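PDB 5MDM: glycoprotein from Chandipura virus, which probably attaches the virus to host receptors and, in the acidic endosome, changes conformation as a trimer to drive fusion of the viral and endosomal membranes. Local coordinates for residues W14-G28 with L308-I322. Residues are numbered along the deposited sequence; the frame is centred on the assembly and turned at random.
Sequences WKPVTKNTRYCPMGG and LASKSPGKGLAYTVI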
loop_
_atom_site.group_PDB
_atom_site.type_symbol
_atom_site.label_atom_id
_atom_site.label_comp_id
_atom_site.label_asym_id
_atom_site.label_seq_id
_atom_site.Cartn_x
_atom_site.Cartn_y
_atom_site.Cartn_z
ATOM N N TRP A 14 17.564 -12.665 -38.684
ATOM C CA TRP A 14 18.670 -12.193 -37.855
ATOM C C TRP A 14 19.909 -11.822 -38.668
ATOM O O TRP A 14 20.218 -12.452 -39.681
ATOM C CB TRP A 14 19.038 -13.236 -36.794
ATOM C CG TRP A 14 17.929 -13.540 -35.828
ATOM C CD1 TRP A 14 17.019 -14.549 -35.923
ATOM C CD2 TRP A 14 17.614 -12.826 -34.621
ATOM N NE1 TRP A 14 16.156 -14.511 -34.852
ATOM C CE2 TRP A 14 16.499 -13.463 -34.040
ATOM C CE3 TRP A 14 18.165 -11.710 -33.978
ATOM C CZ2 TRP A 14 15.926 -13.023 -32.847
ATOM C CZ3 TRP A 14 17.592 -11.274 -32.796
ATOM C CH2 TRP A 14 16.487 -11.931 -32.243
ATOM N N LYS A 15 20.605 -10.786 -38.213
ATOM C CA LYS A 15 21.865 -10.357 -38.805
ATOM C C LYS A 15 22.814 -10.000 -37.669
ATOM O O LYS A 15 22.374 -9.532 -36.619
ATOM C CB LYS A 15 21.653 -9.143 -39.713
ATOM C CG LYS A 15 20.767 -9.403 -40.926
ATOM C CD LYS A 15 19.975 -8.159 -41.309
ATOM C CE LYS A 15 20.884 -6.956 -41.524
ATOM N NZ LYS A 15 20.104 -5.715 -41.791
ATOM N N PRO A 16 24.119 -10.232 -37.865
ATOM C CA PRO A 16 25.102 -9.936 -36.818
ATOM C C PRO A 16 25.216 -8.441 -36.524
ATOM O O PRO A 16 25.263 -7.629 -37.449
ATOM C CB PRO A 16 26.413 -10.457 -37.413
ATOM C CG PRO A 16 25.994 -11.460 -38.430
ATOM C CD PRO A 16 24.727 -10.923 -39.010
ATOM N N VAL A 17 25.252 -8.093 -35.242
ATOM C CA VAL A 17 25.447 -6.710 -34.825
ATOM C C VAL A 17 26.873 -6.276 -35.135
ATOM O O VAL A 17 27.829 -6.947 -34.746
ATOM C CB VAL A 17 25.187 -6.534 -33.316
ATOM C CG1 VAL A 17 25.532 -5.123 -32.878
ATOM C CG2 VAL A 17 23.738 -6.858 -32.987
ATOM N N THR A 18 27.016 -5.160 -35.841
ATOM C CA THR A 18 28.337 -4.668 -36.222
ATOM C C THR A 18 28.594 -3.233 -35.763
ATOM O O THR A 18 29.590 -2.960 -35.092
ATOM C CB THR A 18 28.567 -4.765 -37.748
ATOM O OG1 THR A 18 27.538 -4.049 -38.442
ATOM C CG2 THR A 18 28.562 -6.220 -38.196
ATOM N N LYS A 19 27.692 -2.324 -36.124
ATOM C CA LYS A 19 27.880 -0.898 -35.854
ATOM C C LYS A 19 27.735 -0.561 -34.367
ATOM O O LYS A 19 28.146 0.515 -33.929
ATOM C CB LYS A 19 26.923 -0.055 -36.711
ATOM C CG LYS A 19 27.283 1.427 -36.814
ATOM C CD LYS A 19 26.437 2.132 -37.871
ATOM C CE LYS A 19 26.668 3.640 -37.879
ATOM N NZ LYS A 19 26.078 4.319 -36.687
ATOM N N ASN A 20 27.149 -1.483 -33.604
ATOM C CA ASN A 20 27.062 -1.353 -32.147
ATOM C C ASN A 20 26.270 -0.146 -31.643
ATOM O O ASN A 20 26.442 0.267 -30.497
ATOM C CB ASN A 20 28.464 -1.338 -31.526
ATOM C CG ASN A 20 28.817 -2.642 -30.850
ATOM O OD1 ASN A 20 29.177 -2.664 -29.675
ATOM N ND2 ASN A 20 28.715 -3.740 -31.589
ATOM N N THR A 21 25.412 0.418 -32.490
ATOM C CA THR A 21 24.607 1.572 -32.092
ATOM C C THR A 21 23.545 1.187 -31.067
ATOM O O THR A 21 22.900 0.141 -31.175
ATOM C CB THR A 21 23.937 2.271 -33.292
ATOM O OG1 THR A 21 23.223 1.307 -34.074
ATOM C CG2 THR A 21 24.978 2.968 -34.162
ATOM N N ARG A 22 23.373 2.051 -30.072
ATOM C CA ARG A 22 22.510 1.763 -28.938
ATOM C C ARG A 22 21.159 2.448 -29.089
ATOM O O ARG A 22 21.083 3.654 -29.323
ATOM C CB ARG A 22 23.190 2.212 -27.641
ATOM C CG ARG A 22 24.544 1.563 -27.420
ATOM C CD ARG A 22 25.565 2.534 -26.880
ATOM N NE ARG A 22 25.804 2.361 -25.452
ATOM C CZ ARG A 22 26.943 1.906 -24.940
ATOM N NH1 ARG A 22 27.946 1.573 -25.739
ATOM N NH2 ARG A 22 27.082 1.785 -23.629
ATOM N N TYR A 23 20.094 1.666 -28.966
ATOM C CA TYR A 23 18.744 2.214 -28.964
ATOM C C TYR A 23 18.137 2.050 -27.575
ATOM O O TYR A 23 17.283 1.193 -27.361
ATOM C CB TYR A 23 17.876 1.523 -30.013
ATOM C CG TYR A 23 18.305 1.788 -31.437
ATOM C CD1 TYR A 23 17.805 2.876 -32.141
ATOM C CD2 TYR A 23 19.211 0.950 -32.082
ATOM C CE1 TYR A 23 18.194 3.125 -33.447
ATOM C CE2 TYR A 23 19.609 1.193 -33.389
ATOM C CZ TYR A 23 19.094 2.281 -34.066
ATOM O OH TYR A 23 19.483 2.534 -35.363
ATOM N N CYS A 24 18.588 2.874 -26.634
ATOM C CA CYS A 24 18.162 2.761 -25.245
ATOM C C CYS A 24 17.243 3.896 -24.816
ATOM O O CYS A 24 17.573 5.072 -24.975
ATOM C CB CYS A 24 19.375 2.716 -24.319
ATOM S SG CYS A 24 20.301 1.199 -24.417
ATOM N N PRO A 25 16.079 3.543 -24.263
ATOM C CA PRO A 25 15.627 2.159 -24.158
ATOM C C PRO A 25 14.904 1.788 -25.441
ATOM O O PRO A 25 14.518 2.687 -26.185
ATOM C CB PRO A 25 14.639 2.218 -23.003
ATOM C CG PRO A 25 14.047 3.581 -23.121
ATOM C CD PRO A 25 15.136 4.483 -23.637
ATOM N N MET A 26 14.729 0.499 -25.708
ATOM C CA MET A 26 14.104 0.090 -26.960
ATOM C C MET A 26 12.634 0.484 -26.991
ATOM O O MET A 26 11.888 0.261 -26.034
ATOM C CB MET A 26 14.272 -1.412 -27.205
ATOM C CG MET A 26 13.791 -1.871 -28.576
ATOM S SD MET A 26 14.678 -1.097 -29.938
ATOM C CE MET A 26 16.323 -1.764 -29.683
ATOM N N GLY A 27 12.228 1.089 -28.099
ATOM C CA GLY A 27 10.861 1.532 -28.263
ATOM C C GLY A 27 10.599 1.883 -29.710
ATOM O O GLY A 27 11.521 1.903 -30.527
ATOM N N GLY A 28 9.338 2.155 -30.029
ATOM C CA GLY A 28 8.962 2.561 -31.370
ATOM C C GLY A 28 9.371 3.990 -31.664
ATOM O O GLY A 28 9.353 4.422 -32.817
ATOM N N LEU A 308 17.879 -5.127 -23.296
ATOM C CA LEU A 308 17.860 -4.475 -24.601
ATOM C C LEU A 308 16.469 -4.534 -25.206
ATOM O O LEU A 308 16.180 -3.860 -26.193
ATOM C CB LEU A 308 18.843 -5.155 -25.557
ATOM C CG LEU A 308 20.314 -5.235 -25.154
ATOM C CD1 LEU A 308 21.110 -5.925 -26.234
ATOM C CD2 LEU A 308 20.862 -3.850 -24.894
ATOM N N ALA A 309 15.614 -5.356 -24.609
ATOM C CA ALA A 309 14.263 -5.575 -25.117
ATOM C C ALA A 309 13.395 -4.328 -25.024
ATOM O O ALA A 309 13.580 -3.490 -24.147
ATOM C CB ALA A 309 13.604 -6.714 -24.362
ATOM N N SER A 310 12.439 -4.215 -25.934
ATOM C CA SER A 310 11.426 -3.182 -25.827
ATOM C C SER A 310 10.415 -3.635 -24.793
ATOM O O SER A 310 10.047 -4.809 -24.757
ATOM C CB SER A 310 10.729 -2.971 -27.168
ATOM O OG SER A 310 9.770 -1.937 -27.077
ATOM N N LYS A 311 9.973 -2.713 -23.945
ATOM C CA LYS A 311 8.972 -3.054 -22.943
ATOM C C LYS A 311 7.588 -2.570 -23.343
ATOM O O LYS A 311 6.617 -2.806 -22.636
ATOM C CB LYS A 311 9.353 -2.509 -21.567
ATOM C CG LYS A 311 10.513 -3.234 -20.911
ATOM C CD LYS A 311 10.612 -2.869 -19.443
ATOM C CE LYS A 311 11.778 -3.567 -18.766
ATOM N NZ LYS A 311 11.746 -3.332 -17.292
ATOM N N SER A 312 7.502 -1.901 -24.487
ATOM C CA SER A 312 6.235 -1.388 -24.992
ATOM C C SER A 312 6.092 -1.770 -26.459
ATOM O O SER A 312 7.092 -1.993 -27.142
ATOM C CB SER A 312 6.200 0.130 -24.854
ATOM O OG SER A 312 7.156 0.724 -25.717
ATOM N N PRO A 313 4.849 -1.851 -26.955
ATOM C CA PRO A 313 4.639 -2.160 -28.372
ATOM C C PRO A 313 5.261 -1.095 -29.271
ATOM O O PRO A 313 5.438 0.053 -28.847
ATOM C CB PRO A 313 3.117 -2.141 -28.511
ATOM C CG PRO A 313 2.610 -2.417 -27.154
ATOM C CD PRO A 313 3.578 -1.764 -26.220
ATOM N N GLY A 314 5.600 -1.479 -30.496
ATOM C CA GLY A 314 6.195 -0.554 -31.440
ATOM C C GLY A 314 7.238 -1.203 -32.326
ATOM O O GLY A 314 7.755 -2.281 -32.021
ATOM N N LYS A 315 7.539 -0.542 -33.439
ATOM C CA LYS A 315 8.596 -0.992 -34.329
ATOM C C LYS A 315 9.920 -0.876 -33.586
ATOM O O LYS A 315 10.273 0.195 -33.098
ATOM C CB LYS A 315 8.609 -0.136 -35.600
ATOM C CG LYS A 315 9.680 -0.504 -36.616
ATOM C CD LYS A 315 9.400 -1.842 -37.284
ATOM C CE LYS A 315 10.527 -2.231 -38.236
ATOM N NZ LYS A 315 10.264 -3.541 -38.894
ATOM N N GLY A 316 10.639 -1.986 -33.473
ATOM C CA GLY A 316 11.931 -1.982 -32.813
ATOM C C GLY A 316 12.873 -3.087 -33.256
ATOM O O GLY A 316 12.719 -3.673 -34.329
ATOM N N LEU A 317 13.863 -3.365 -32.416
ATOM C CA LEU A 317 14.830 -4.415 -32.684
ATOM C C LEU A 317 14.836 -5.431 -31.553
ATOM O O LEU A 317 14.579 -5.096 -30.400
ATOM C CB LEU A 317 16.229 -3.820 -32.834
ATOM C CG LEU A 317 16.414 -2.739 -33.897
ATOM C CD1 LEU A 317 17.861 -2.282 -33.931
ATOM C CD2 LEU A 317 15.986 -3.253 -35.256
ATOM N N ALA A 318 15.128 -6.680 -31.889
ATOM C CA ALA A 318 15.328 -7.703 -30.880
ATOM C C ALA A 318 16.776 -8.162 -30.963
ATOM O O ALA A 318 17.434 -7.972 -31.987
ATOM C CB ALA A 318 14.380 -8.863 -31.099
ATOM N N TYR A 319 17.273 -8.753 -29.883
ATOM C CA TYR A 319 18.665 -9.182 -29.818
ATOM C C TYR A 319 18.770 -10.610 -29.298
ATOM O O TYR A 319 17.962 -11.042 -28.474
ATOM C CB TYR A 319 19.478 -8.234 -28.923
ATOM C CG TYR A 319 19.580 -6.818 -29.455
ATOM C CD1 TYR A 319 20.630 -6.443 -30.275
ATOM C CD2 TYR A 319 18.623 -5.865 -29.142
ATOM C CE1 TYR A 319 20.726 -5.157 -30.769
ATOM C CE2 TYR A 319 18.710 -4.576 -29.635
ATOM C CZ TYR A 319 19.766 -4.226 -30.446
ATOM O OH TYR A 319 19.868 -2.943 -30.940
ATOM N N THR A 320 19.766 -11.342 -29.783
ATOM C CA THR A 320 20.018 -12.693 -29.297
ATOM C C THR A 320 21.475 -13.073 -29.521
ATOM O O THR A 320 22.249 -12.289 -30.071
ATOM C CB THR A 320 19.090 -13.733 -29.967
ATOM O OG1 THR A 320 19.181 -14.978 -29.267
ATOM C CG2 THR A 320 19.468 -13.942 -31.428
ATOM N N VAL A 321 21.852 -14.270 -29.084
ATOM C CA VAL A 321 23.218 -14.749 -29.270
ATOM C C VAL A 321 23.246 -16.035 -30.092
ATOM O O VAL A 321 23.014 -17.129 -29.573
ATOM C CB VAL A 321 23.941 -14.967 -27.922
ATOM C CG1 VAL A 321 25.378 -15.374 -28.157
ATOM C CG2 VAL A 321 23.896 -13.701 -27.090
ATOM N N ILE A 322 23.527 -15.891 -31.382
ATOM C CA ILE A 322 23.606 -17.034 -32.283
ATOM C C ILE A 322 25.051 -17.497 -32.422
ATOM O O ILE A 322 25.896 -16.761 -32.936
ATOM C CB ILE A 322 23.059 -16.682 -33.679
ATOM C CG1 ILE A 322 21.734 -15.929 -33.560
ATOM C CG2 ILE A 322 22.893 -17.934 -34.520
ATOM C CD1 ILE A 322 21.197 -15.442 -34.882
#
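W14 and M26 anchor a mostly apolar contact: side chains of 14-28 pack on strand 316-322 of an antiparallel sheet, while its M26-G28 end lies against the loop at 310-314. T320 CG2 sits over one face of the W14 indole, 3.5 Å from the centroid of its six-membered ring and 10° off the normal, a CH-pi contact. I322 CD1 reaches W14 CB at 3.6 Å. Backbone pairing in the 316-322/325-338 beta hairpin of this class III fusion glycoprotein explains this reach: K15 and V17 bond to F328 and L326, G316 and A318 to T331 and A329, so strand 325-338 lies between and W14 crosses it. The chain then departs toward helix 270-295, in the probable trimerization region, where C24 is disulfide-linked to C287. M26 brings it back against the loop at 308-310, M26 CG 3.5 Å from S310 CB. With CG anti to the backbone N (chi1 -173°) and bends at chi2 and chi3, M26 SD accepts a weak hydrogen bond from L317 N (3.5 Å, N-H...S 161°). M26 CE meets the Y319 ring edge, 3.7 Å from Y319 CE2; V17 CG2 lies 4.1 Å from Y319 CE1. Y23 CE2 touches L317 CD1 at 3.9 Å.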